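Long-range contacts in excinuclease ABC, subunit A. (Deinococcus radiodurans, PDB 2VF7), which probably recognises damaged DNA in nucleotide excision repair, as an ATP-hydrolysing, zinc-containing DNA-binding member of the UvrA family within the ABC superfamily: residues Arg121-Ser125 / Val137-Ser143; Ala150-Cys154 / Cys287-His291; Gly158-Thr164 / Met282-Pro288; Ala182-Gln186 / Arg277-Tyr281. The protein carries 1 engineered substitution. All coordinates share one frame; numbering follows the deposited sequence.

Interaction 1: residues Arg121-Ser125 / Val137-Ser143; sequences RMLYS and VYAEGFS
Helix 116-127 packs here, through Arg-121 to Ser-125, against the loop 137-143 that leads on toward the first zinc site of this UvrA protein. The loop makes a type I turn from Tyr-138 to Gly-141, closed by a backbone hydrogen bond from Gly-141 N to Tyr-138 O (2.7 Å). Phe-142, just after the turn, points toward the helix. Tyr-124 CB sits over one face of its ring, 3.9 Å from the centroid and 22° off the ring normal, in a CH-pi contact. The two rings meet obliquely; the Tyr-124 ring leads away from the loop, and its OH is hydrogen-bonded to Leu-307 O, just before helix 309-314. Ile-309 of that same helix also touches Phe-142, which is thus held between two helices. Arg-121 runs past Phe-142 in the opposite direction, its extended chain laying CG 3.8 Å from Phe-142 CB and CD 3.3 Å from Ala-139 O. Farther out, its guanidinium presents one face to Ser-143, whose CB lies 3.7 Å from Arg-121 NE. Met-122 adds a smaller apolar touch, CG against Ala-139 CB. On the other flank, Val-137 N and, weakly, Ser-125 O share Tyr-130 OH, a second tie between loop and helix. The direct tie is Ser-125 OG, turned opposite its own backbone N (chi1 -173°), which donates to Val-137 O at 2.8 Å from a direction tilted 24° out of the carbonyl plane.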
# COMPACT_ATOMS: atom_id res chain seq x y z
N ARG A 121 -10.21 -24.03 10.64
CA ARG A 121 -9.55 -24.83 9.59
C ARG A 121 -8.42 -25.64 10.21
O ARG A 121 -8.17 -26.79 9.82
CB ARG A 121 -8.99 -23.97 8.46
CG ARG A 121 -10.04 -23.30 7.59
CD ARG A 121 -9.38 -22.48 6.48
NE ARG A 121 -10.29 -21.45 5.99
CZ ARG A 121 -10.01 -20.15 5.96
NH1 ARG A 121 -8.83 -19.70 6.35
NH2 ARG A 121 -10.93 -19.31 5.50
N MET A 122 -7.75 -25.02 11.18
CA MET A 122 -6.70 -25.67 11.96
C MET A 122 -7.27 -26.67 12.95
O MET A 122 -6.57 -27.60 13.36
CB MET A 122 -5.88 -24.62 12.71
CG MET A 122 -5.15 -23.63 11.85
SD MET A 122 -4.48 -22.37 12.93
CE MET A 122 -4.12 -21.03 11.79
N LEU A 123 -8.52 -26.48 13.35
CA LEU A 123 -9.21 -27.42 14.25
C LEU A 123 -9.64 -28.69 13.51
O LEU A 123 -9.64 -29.77 14.08
CB LEU A 123 -10.42 -26.76 14.92
CG LEU A 123 -11.31 -27.59 15.85
CD1 LEU A 123 -11.77 -26.76 17.04
CD2 LEU A 123 -12.51 -28.16 15.11
N TYR A 124 -10.04 -28.53 12.25
CA TYR A 124 -10.41 -29.66 11.40
C TYR A 124 -9.17 -30.37 10.89
O TYR A 124 -9.19 -31.59 10.65
CB TYR A 124 -11.29 -29.18 10.24
CG TYR A 124 -12.77 -29.15 10.55
CD1 TYR A 124 -13.33 -28.11 11.32
CD2 TYR A 124 -13.62 -30.15 10.07
CE1 TYR A 124 -14.71 -28.09 11.60
CE2 TYR A 124 -14.99 -30.13 10.35
CZ TYR A 124 -15.52 -29.10 11.11
OH TYR A 124 -16.87 -29.09 11.37
N SER A 125 -8.08 -29.61 10.73
CA SER A 125 -6.80 -30.13 10.27
C SER A 125 -6.06 -30.97 11.31
O SER A 125 -5.28 -31.86 10.95
CB SER A 125 -5.90 -28.98 9.81
OG SER A 125 -4.72 -29.47 9.19
N VAL A 137 -5.36 -33.65 6.16
CA VAL A 137 -5.62 -32.53 5.24
C VAL A 137 -5.27 -31.21 5.92
O VAL A 137 -5.74 -30.93 7.03
CB VAL A 137 -7.10 -32.51 4.79
CG1 VAL A 137 -7.35 -31.37 3.82
CG2 VAL A 137 -7.49 -33.84 4.15
N TYR A 138 -4.44 -30.40 5.26
CA TYR A 138 -3.91 -29.16 5.86
C TYR A 138 -4.92 -28.01 5.95
O TYR A 138 -5.89 -27.96 5.19
CB TYR A 138 -2.63 -28.72 5.14
CG TYR A 138 -1.42 -29.49 5.59
CD1 TYR A 138 -0.65 -29.04 6.66
CD2 TYR A 138 -1.04 -30.68 4.95
CE1 TYR A 138 0.46 -29.75 7.09
CE2 TYR A 138 0.07 -31.39 5.37
CZ TYR A 138 0.82 -30.92 6.44
OH TYR A 138 1.93 -31.62 6.87
N ALA A 139 -4.66 -27.09 6.88
CA ALA A 139 -5.53 -25.93 7.12
C ALA A 139 -5.74 -25.07 5.88
O ALA A 139 -6.72 -24.33 5.78
CB ALA A 139 -4.98 -25.09 8.26
N GLU A 140 -4.79 -25.17 4.94
CA GLU A 140 -4.85 -24.47 3.65
C GLU A 140 -5.89 -25.12 2.73
O GLU A 140 -6.41 -24.47 1.82
CB GLU A 140 -3.47 -24.50 2.96
CG GLU A 140 -2.25 -24.39 3.89
CD GLU A 140 -1.68 -22.98 4.01
OE1 GLU A 140 -0.64 -22.82 4.69
OE2 GLU A 140 -2.25 -22.03 3.43
N GLY A 141 -6.18 -26.40 2.98
CA GLY A 141 -7.09 -27.19 2.14
C GLY A 141 -8.50 -27.36 2.67
O GLY A 141 -9.23 -28.26 2.24
N PHE A 142 -8.88 -26.51 3.63
CA PHE A 142 -10.25 -26.40 4.11
C PHE A 142 -10.86 -25.05 3.68
O PHE A 142 -11.87 -24.61 4.23
CB PHE A 142 -10.30 -26.56 5.64
CG PHE A 142 -10.16 -27.98 6.11
CD1 PHE A 142 -8.91 -28.53 6.35
CD2 PHE A 142 -11.29 -28.77 6.32
CE1 PHE A 142 -8.79 -29.85 6.78
CE2 PHE A 142 -11.18 -30.08 6.74
CZ PHE A 142 -9.93 -30.62 6.98
N SER A 143 -10.22 -24.42 2.70
CA SER A 143 -10.65 -23.12 2.17
C SER A 143 -10.90 -23.22 0.67
O SER A 143 -10.08 -23.77 -0.06
CB SER A 143 -9.59 -22.06 2.46
OG SER A 143 -10.03 -20.77 2.04

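Interaction 2: residues Ala150-Cys154 / Cys287-His291; sequences ACPEC and CPLCH. With ZN (zinc ion), chain F.
Cys-151 SG and Cys-154 SG from one segment, and Cys-287 SG and Cys-290 SG from the other, close round a single zinc ion. The first pair lies 2.4 and 2.3 Å from the metal; the second pair, Cys-287 SG and Cys-290 SG, lies at 2.1 and 2.0 Å. The torsions repeat from one segment to the other. In the leading cysteines, Cys-151 and Cys-287, chi1 near 180° throws SG away from the backbone N, whereas Cys-154 and Cys-290 hold SG between N and the carbonyl carbon (chi1 55° and 53°). Each segment is a Cys-Pro-X-Cys turn, and together they form a Cys4 site built from two zinc knuckles. The ion thereby fastens the two ends of an insertion of 132 residues that includes the UvrA DNA-binding domain. Weak backbone N-H bonds support two of the sulfurs: Glu-153 N points to Cys-151 SG, and Cys-290 N to Cys-287 SG. These would be expected to temper the negative charge that metal-bound sulfur carries. Outside the metal sphere, Leu-289 lays CD2 against Cys-151 SG at 3.5 Å and meets Pro-152 CD at 3.8 Å, shielding that sulfur on one side. Glu-153 crosses the Pro-288 ring at about a right angle, with OE2 3.3 Å from Pro-288 CG, while its CB touches Cys-287 SG and its CG touches Leu-289 CB. A backbone hydrogen bond joins Cys-151 to Arg-294.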
# COMPACT_ATOMS: atom_id res chain seq x y z
N ALA A 150 -9.98 -25.87 -2.97
CA ALA A 150 -11.11 -25.68 -3.88
C ALA A 150 -11.44 -26.92 -4.72
O ALA A 150 -10.54 -27.56 -5.27
CB ALA A 150 -10.85 -24.49 -4.79
N CYS A 151 -12.73 -27.23 -4.80
CA CYS A 151 -13.23 -28.27 -5.70
C CYS A 151 -12.78 -27.98 -7.13
O CYS A 151 -12.95 -26.87 -7.61
CB CYS A 151 -14.76 -28.33 -5.62
SG CYS A 151 -15.59 -29.24 -6.93
N PRO A 152 -12.17 -28.98 -7.80
CA PRO A 152 -11.67 -28.83 -9.19
C PRO A 152 -12.75 -28.64 -10.29
O PRO A 152 -12.43 -28.15 -11.38
CB PRO A 152 -10.89 -30.13 -9.43
CG PRO A 152 -10.76 -30.80 -8.08
CD PRO A 152 -11.92 -30.33 -7.27
N GLU A 153 -14.00 -29.04 -10.00
CA GLU A 153 -15.14 -28.86 -10.91
C GLU A 153 -15.58 -27.39 -11.06
O GLU A 153 -15.82 -26.92 -12.17
CB GLU A 153 -16.33 -29.69 -10.44
CG GLU A 153 -16.51 -31.03 -11.13
CD GLU A 153 -17.82 -31.15 -11.91
OE1 GLU A 153 -18.19 -30.21 -12.65
OE2 GLU A 153 -18.48 -32.20 -11.77
N CYS A 154 -15.71 -26.69 -9.94
CA CYS A 154 -16.25 -25.33 -9.94
C CYS A 154 -15.18 -24.32 -9.57
O CYS A 154 -15.34 -23.12 -9.80
CB CYS A 154 -17.45 -25.22 -8.99
SG CYS A 154 -17.12 -25.75 -7.29
N CYS A 287 -22.77 -27.17 -8.93
CA CYS A 287 -21.67 -28.13 -9.00
C CYS A 287 -22.12 -29.49 -8.51
O CYS A 287 -22.78 -29.56 -7.47
CB CYS A 287 -20.52 -27.64 -8.13
SG CYS A 287 -19.09 -28.66 -8.16
N PRO A 288 -21.81 -30.58 -9.26
CA PRO A 288 -22.19 -31.94 -8.86
C PRO A 288 -21.16 -32.71 -8.01
O PRO A 288 -21.53 -33.69 -7.36
CB PRO A 288 -22.41 -32.65 -10.20
CG PRO A 288 -21.69 -31.80 -11.25
CD PRO A 288 -21.13 -30.57 -10.56
N LEU A 289 -19.90 -32.28 -8.00
CA LEU A 289 -18.87 -32.87 -7.12
C LEU A 289 -18.95 -32.34 -5.67
O LEU A 289 -18.50 -32.99 -4.74
CB LEU A 289 -17.46 -32.67 -7.71
CG LEU A 289 -16.27 -33.36 -7.02
CD1 LEU A 289 -16.21 -34.86 -7.34
CD2 LEU A 289 -14.95 -32.69 -7.36
N CYS A 290 -19.51 -31.14 -5.51
CA CYS A 290 -19.78 -30.56 -4.19
C CYS A 290 -21.14 -29.85 -4.23
O CYS A 290 -21.24 -28.65 -4.52
CB CYS A 290 -18.65 -29.61 -3.77
SG CYS A 290 -18.23 -28.30 -4.97
N HIS A 291 -22.19 -30.62 -3.93
CA HIS A 291 -23.57 -30.25 -4.23
C HIS A 291 -24.09 -29.03 -3.45
O HIS A 291 -25.16 -29.09 -2.83
CB HIS A 291 -24.50 -31.45 -3.99
CG HIS A 291 -24.00 -32.73 -4.58
ND1 HIS A 291 -23.08 -33.54 -3.94
CD2 HIS A 291 -24.29 -33.35 -5.75
CE1 HIS A 291 -22.83 -34.60 -4.69
NE2 HIS A 291 -23.55 -34.51 -5.79
ZN ZN F . -17.63 -27.91 -6.85

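Interaction 3: residues Gly158-Thr164 / Met282-Pro288; sequences GRVYTVT and MISEECP. With ZN (zinc ion), chain F.
Strands 159-162 and 283-286 pair as a two-stranded antiparallel sheet, their axes approaching to 4.5 Å with N-to-C directions 152° apart. Val-160 with Glu-285 and Thr-162 with Ile-283 are the hydrogen-bonded pairs, each joined by two N-H to O bonds, the shortest from Val-160 N to Glu-285 O at 2.7 Å. Tyr-161 faces Ser-284 as a non-hydrogen-bonded pair. Beyond the strands Cys-287 N donates to Gly-158 O (3.1 Å), carrying the pairing up to the zinc ligand. Arg-159 makes several contacts. Bent at chi2 (-81°) and chi3 (-75°), it folds back over the partner strand and sets one guanidinium face on the Glu-285 to Glu-286 peptide. NH2 then donates to Ser-284 OG at 2.8 Å, while NH1 makes a salt bridge with Glu-286 OE2 at 3.2 Å. A lysine in its place would probably lose one of these two bonds, leaving either Ser-284 OG or the Glu-286 carboxylate without its mate, and would forfeit the flat packing on the peptide. A water bonded to both Ser-284 OG and Tyr-161 OH extends this polar cluster. The Tyr-161 ring also takes an oblique Met-aromatic contact from Met-282 SD, and both residues touch Phe-266 of helix 258-268. On the face with Val-160, Ile-283 CG1 and CD1 crowd Thr-162 OG1, and CD1 reaches Thr-164 CG2. At the zinc end of the two-stranded sheet, Arg-159 probably offsets the charge of Glu-286.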
# COMPACT_ATOMS: atom_id res chain seq x y z
N GLY A 158 -18.92 -23.36 -6.24
CA GLY A 158 -20.13 -24.10 -5.84
C GLY A 158 -21.14 -24.24 -6.96
O GLY A 158 -22.08 -25.02 -6.84
N ARG A 159 -20.94 -23.47 -8.04
CA ARG A 159 -21.80 -23.49 -9.23
C ARG A 159 -20.95 -23.74 -10.48
O ARG A 159 -19.81 -23.28 -10.59
CB ARG A 159 -22.55 -22.16 -9.39
CG ARG A 159 -23.42 -21.70 -8.22
CD ARG A 159 -24.78 -22.39 -8.20
NE ARG A 159 -25.68 -21.85 -9.22
CZ ARG A 159 -26.95 -22.22 -9.38
NH1 ARG A 159 -27.49 -23.13 -8.58
NH2 ARG A 159 -27.68 -21.68 -10.34
N VAL A 160 -21.55 -24.44 -11.45
CA VAL A 160 -20.89 -24.75 -12.72
C VAL A 160 -21.53 -23.95 -13.87
O VAL A 160 -22.75 -23.97 -14.03
CB VAL A 160 -20.92 -26.29 -12.99
CG1 VAL A 160 -20.87 -26.62 -14.48
CG2 VAL A 160 -19.77 -26.97 -12.25
N TYR A 161 -20.69 -23.26 -14.65
CA TYR A 161 -21.15 -22.28 -15.64
C TYR A 161 -20.89 -22.65 -17.11
O TYR A 161 -19.75 -22.87 -17.53
CB TYR A 161 -20.56 -20.88 -15.34
CG TYR A 161 -21.08 -20.26 -14.05
CD1 TYR A 161 -20.33 -20.33 -12.88
CD2 TYR A 161 -22.31 -19.61 -14.02
CE1 TYR A 161 -20.80 -19.76 -11.70
CE2 TYR A 161 -22.79 -19.04 -12.84
CZ TYR A 161 -22.03 -19.13 -11.68
OH TYR A 161 -22.50 -18.57 -10.52
N THR A 162 -21.96 -22.71 -17.90
CA THR A 162 -21.84 -23.03 -19.31
C THR A 162 -22.41 -21.94 -20.22
O THR A 162 -22.95 -20.92 -19.76
CB THR A 162 -22.46 -24.39 -19.68
OG1 THR A 162 -23.63 -24.64 -18.90
CG2 THR A 162 -21.46 -25.52 -19.45
N VAL A 163 -22.27 -22.18 -21.51
CA VAL A 163 -22.67 -21.24 -22.53
C VAL A 163 -23.12 -22.05 -23.75
O VAL A 163 -22.55 -23.10 -24.06
CB VAL A 163 -21.52 -20.26 -22.81
CG1 VAL A 163 -20.65 -20.70 -23.98
CG2 VAL A 163 -22.06 -18.89 -23.03
N THR A 164 -24.19 -21.60 -24.40
CA THR A 164 -24.75 -22.34 -25.54
C THR A 164 -24.99 -21.39 -26.70
O THR A 164 -24.87 -20.18 -26.54
CB THR A 164 -26.08 -23.03 -25.20
OG1 THR A 164 -26.95 -22.09 -24.59
CG2 THR A 164 -25.86 -24.21 -24.28
N MET A 282 -25.27 -16.60 -19.99
CA MET A 282 -24.74 -17.81 -19.37
C MET A 282 -25.86 -18.67 -18.83
O MET A 282 -27.00 -18.22 -18.69
CB MET A 282 -23.80 -17.45 -18.24
CG MET A 282 -22.34 -17.39 -18.64
SD MET A 282 -21.28 -17.03 -17.22
CE MET A 282 -21.47 -15.27 -17.16
N ILE A 283 -25.54 -19.93 -18.54
CA ILE A 283 -26.49 -20.81 -17.87
C ILE A 283 -25.87 -21.34 -16.56
O ILE A 283 -24.69 -21.69 -16.53
CB ILE A 283 -27.04 -21.93 -18.82
CG1 ILE A 283 -25.92 -22.55 -19.66
CG2 ILE A 283 -28.09 -21.34 -19.78
CD1 ILE A 283 -26.37 -23.70 -20.56
N SER A 284 -26.65 -21.34 -15.48
CA SER A 284 -26.12 -21.64 -14.14
C SER A 284 -26.70 -22.91 -13.53
O SER A 284 -27.92 -23.15 -13.58
CB SER A 284 -26.31 -20.46 -13.18
OG SER A 284 -25.65 -20.69 -11.94
N GLU A 285 -25.81 -23.72 -12.95
CA GLU A 285 -26.15 -25.02 -12.40
C GLU A 285 -25.31 -25.27 -11.16
O GLU A 285 -24.19 -24.76 -11.05
CB GLU A 285 -25.88 -26.11 -13.44
CG GLU A 285 -26.34 -27.50 -13.06
CD GLU A 285 -27.84 -27.68 -13.21
OE1 GLU A 285 -28.53 -27.98 -12.21
OE2 GLU A 285 -28.34 -27.51 -14.35
N GLU A 286 -25.83 -26.04 -10.22
CA GLU A 286 -25.07 -26.41 -9.04
C GLU A 286 -24.00 -27.44 -9.39
O GLU A 286 -24.27 -28.43 -10.08
CB GLU A 286 -25.98 -26.94 -7.92
CG GLU A 286 -27.26 -26.12 -7.69
CD GLU A 286 -28.45 -26.61 -8.52
OE1 GLU A 286 -28.98 -27.71 -8.23
OE2 GLU A 286 -28.86 -25.89 -9.46
N CYS A 287 -22.77 -27.17 -8.93
CA CYS A 287 -21.67 -28.13 -9.00
C CYS A 287 -22.12 -29.49 -8.51
O CYS A 287 -22.78 -29.56 -7.47
CB CYS A 287 -20.52 -27.64 -8.13
SG CYS A 287 -19.09 -28.66 -8.16
N PRO A 288 -21.81 -30.58 -9.26
CA PRO A 288 -22.19 -31.94 -8.86
C PRO A 288 -21.16 -32.71 -8.01
O PRO A 288 -21.53 -33.69 -7.36
CB PRO A 288 -22.41 -32.65 -10.20
CG PRO A 288 -21.69 -31.80 -11.25
CD PRO A 288 -21.13 -30.57 -10.56
ZN ZN F . -17.63 -27.91 -6.85
O HOH W 1 -25.14 -18.83 -10.04

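Interaction 4: residues Ala182-Gln186 / Arg277-Tyr281; sequences AAWPQ and RVQGY
Arg-277 reaches from helix 272-278 into the loop 182-186 and gives NH2 to Trp-184 O at 2.6 Å, with an N-H to O angle of 135°; the donor stands above the carbonyl plane. Ala-182 O is also near, 2.8 Å from Arg-277 NH2. The guanidinium is sandwiched: Gln-186 N lies over one face, and the ring atom Tyr-281 CE2 over the opposite one, near its centre. With CG opposite the backbone N (chi1 180°) and a bend at chi2, the chain slides past Gln-186, with Gln-186 CG 3.8 Å from Arg-277 NE, an N-H that is buried here and has no partner in the model. The contact belongs to the UvrA DNA-binding domain, where it joins the end of one helix to the lead-in of helix 187-199. A leucine in place of Arg-277 is likely to leave Trp-184 O without its donor and Tyr-281 CE2 without the flat group it packs against. Ala-183 CA stands over one face of the Tyr-281 ring, 4.0 Å from the centroid and 11° off the normal, in a CH-pi contact. Ala-182 CB touches Tyr-281 CE1 at 3.8 Å, and Ala-183 CB packs against Val-262 of helix 258-268.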
# COMPACT_ATOMS: atom_id res chain seq x y z
N ALA A 182 -24.81 -11.55 -29.58
CA ALA A 182 -25.05 -10.55 -28.55
C ALA A 182 -24.10 -10.64 -27.36
O ALA A 182 -23.84 -9.62 -26.68
CB ALA A 182 -26.49 -10.64 -28.07
N ALA A 183 -23.58 -11.84 -27.13
CA ALA A 183 -22.60 -12.09 -26.07
C ALA A 183 -21.26 -11.36 -26.28
O ALA A 183 -20.43 -11.24 -25.37
CB ALA A 183 -22.38 -13.58 -25.94
N TRP A 184 -21.03 -10.87 -27.50
CA TRP A 184 -19.85 -10.03 -27.73
C TRP A 184 -20.03 -8.62 -27.12
O TRP A 184 -21.16 -8.17 -26.92
CB TRP A 184 -19.51 -9.98 -29.22
CG TRP A 184 -18.51 -11.00 -29.61
CD1 TRP A 184 -17.61 -11.63 -28.79
CD2 TRP A 184 -18.27 -11.51 -30.93
NE1 TRP A 184 -16.84 -12.50 -29.51
CE2 TRP A 184 -17.23 -12.46 -30.82
CE3 TRP A 184 -18.84 -11.26 -32.19
CZ2 TRP A 184 -16.74 -13.17 -31.93
CZ3 TRP A 184 -18.36 -11.96 -33.29
CH2 TRP A 184 -17.32 -12.91 -33.15
N PRO A 185 -18.92 -7.92 -26.84
CA PRO A 185 -19.02 -6.65 -26.13
C PRO A 185 -19.85 -5.61 -26.86
O PRO A 185 -20.00 -5.67 -28.08
CB PRO A 185 -17.57 -6.18 -26.03
CG PRO A 185 -16.75 -7.38 -26.24
CD PRO A 185 -17.51 -8.25 -27.16
N GLN A 186 -20.38 -4.65 -26.11
CA GLN A 186 -21.10 -3.54 -26.70
C GLN A 186 -20.08 -2.61 -27.33
O GLN A 186 -18.87 -2.80 -27.16
CB GLN A 186 -21.93 -2.80 -25.65
CG GLN A 186 -23.09 -3.64 -25.06
CD GLN A 186 -23.82 -2.92 -23.94
OE1 GLN A 186 -23.23 -2.55 -22.92
NE2 GLN A 186 -25.13 -2.75 -24.11
N ARG A 277 -24.27 -8.17 -16.95
CA ARG A 277 -24.60 -8.22 -18.39
C ARG A 277 -24.18 -9.57 -18.96
O ARG A 277 -25.00 -10.31 -19.50
CB ARG A 277 -23.88 -7.10 -19.15
CG ARG A 277 -24.17 -7.10 -20.63
CD ARG A 277 -22.98 -6.60 -21.43
NE ARG A 277 -23.21 -6.78 -22.87
CZ ARG A 277 -22.55 -7.63 -23.66
NH1 ARG A 277 -21.56 -8.39 -23.18
NH2 ARG A 277 -22.87 -7.70 -24.96
N VAL A 278 -22.88 -9.85 -18.83
CA VAL A 278 -22.25 -11.13 -19.18
C VAL A 278 -23.04 -12.36 -18.68
O VAL A 278 -23.23 -13.33 -19.41
CB VAL A 278 -20.77 -11.10 -18.69
CG1 VAL A 278 -20.31 -12.40 -18.08
CG2 VAL A 278 -19.86 -10.66 -19.83
N GLN A 279 -23.54 -12.27 -17.45
CA GLN A 279 -24.28 -13.35 -16.83
C GLN A 279 -25.62 -13.62 -17.51
O GLN A 279 -26.16 -14.70 -17.38
CB GLN A 279 -24.47 -13.05 -15.34
CG GLN A 279 -24.29 -14.25 -14.42
CD GLN A 279 -24.08 -13.85 -12.96
OE1 GLN A 279 -23.81 -12.67 -12.66
NE2 GLN A 279 -24.20 -14.82 -12.06
N GLY A 280 -26.15 -12.63 -18.24
CA GLY A 280 -27.35 -12.82 -19.05
C GLY A 280 -27.20 -13.79 -20.23
O GLY A 280 -28.20 -14.26 -20.78
N TYR A 281 -25.96 -14.08 -20.63
CA TYR A 281 -25.67 -14.98 -21.75
C TYR A 281 -25.08 -16.31 -21.28
O TYR A 281 -24.48 -17.06 -22.06
CB TYR A 281 -24.71 -14.31 -22.74
CG TYR A 281 -25.10 -12.89 -23.06
CD1 TYR A 281 -26.04 -12.62 -24.05
CD2 TYR A 281 -24.55 -11.81 -22.35
CE1 TYR A 281 -26.42 -11.31 -24.35
CE2 TYR A 281 -24.93 -10.50 -22.64
CZ TYR A 281 -25.86 -10.27 -23.64
OH TYR A 281 -26.26 -8.98 -23.93

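All four contacts are only partly buried, and their chemistry changes along the chain. Interactions 2 and 3 are continuous: they share Cys-287 and Pro-288, both meet the zinc ion, and their centres lie about 11 Å apart, so metal bonds pass into strand pairing. Interaction 4 touches interaction 3, Val-163 CG2 to Tyr-281 O at 3.2 Å, and helix 258-268 packs against both; it lies within the insertion that the zinc knuckles close. Interaction 1 stands apart, about 18 Å centre to centre from interaction 2, and relies on ring and methylene packing with one hydroxyl bond. Interaction 3, with many exposed residues, has the largest buried area and the only salt bridge.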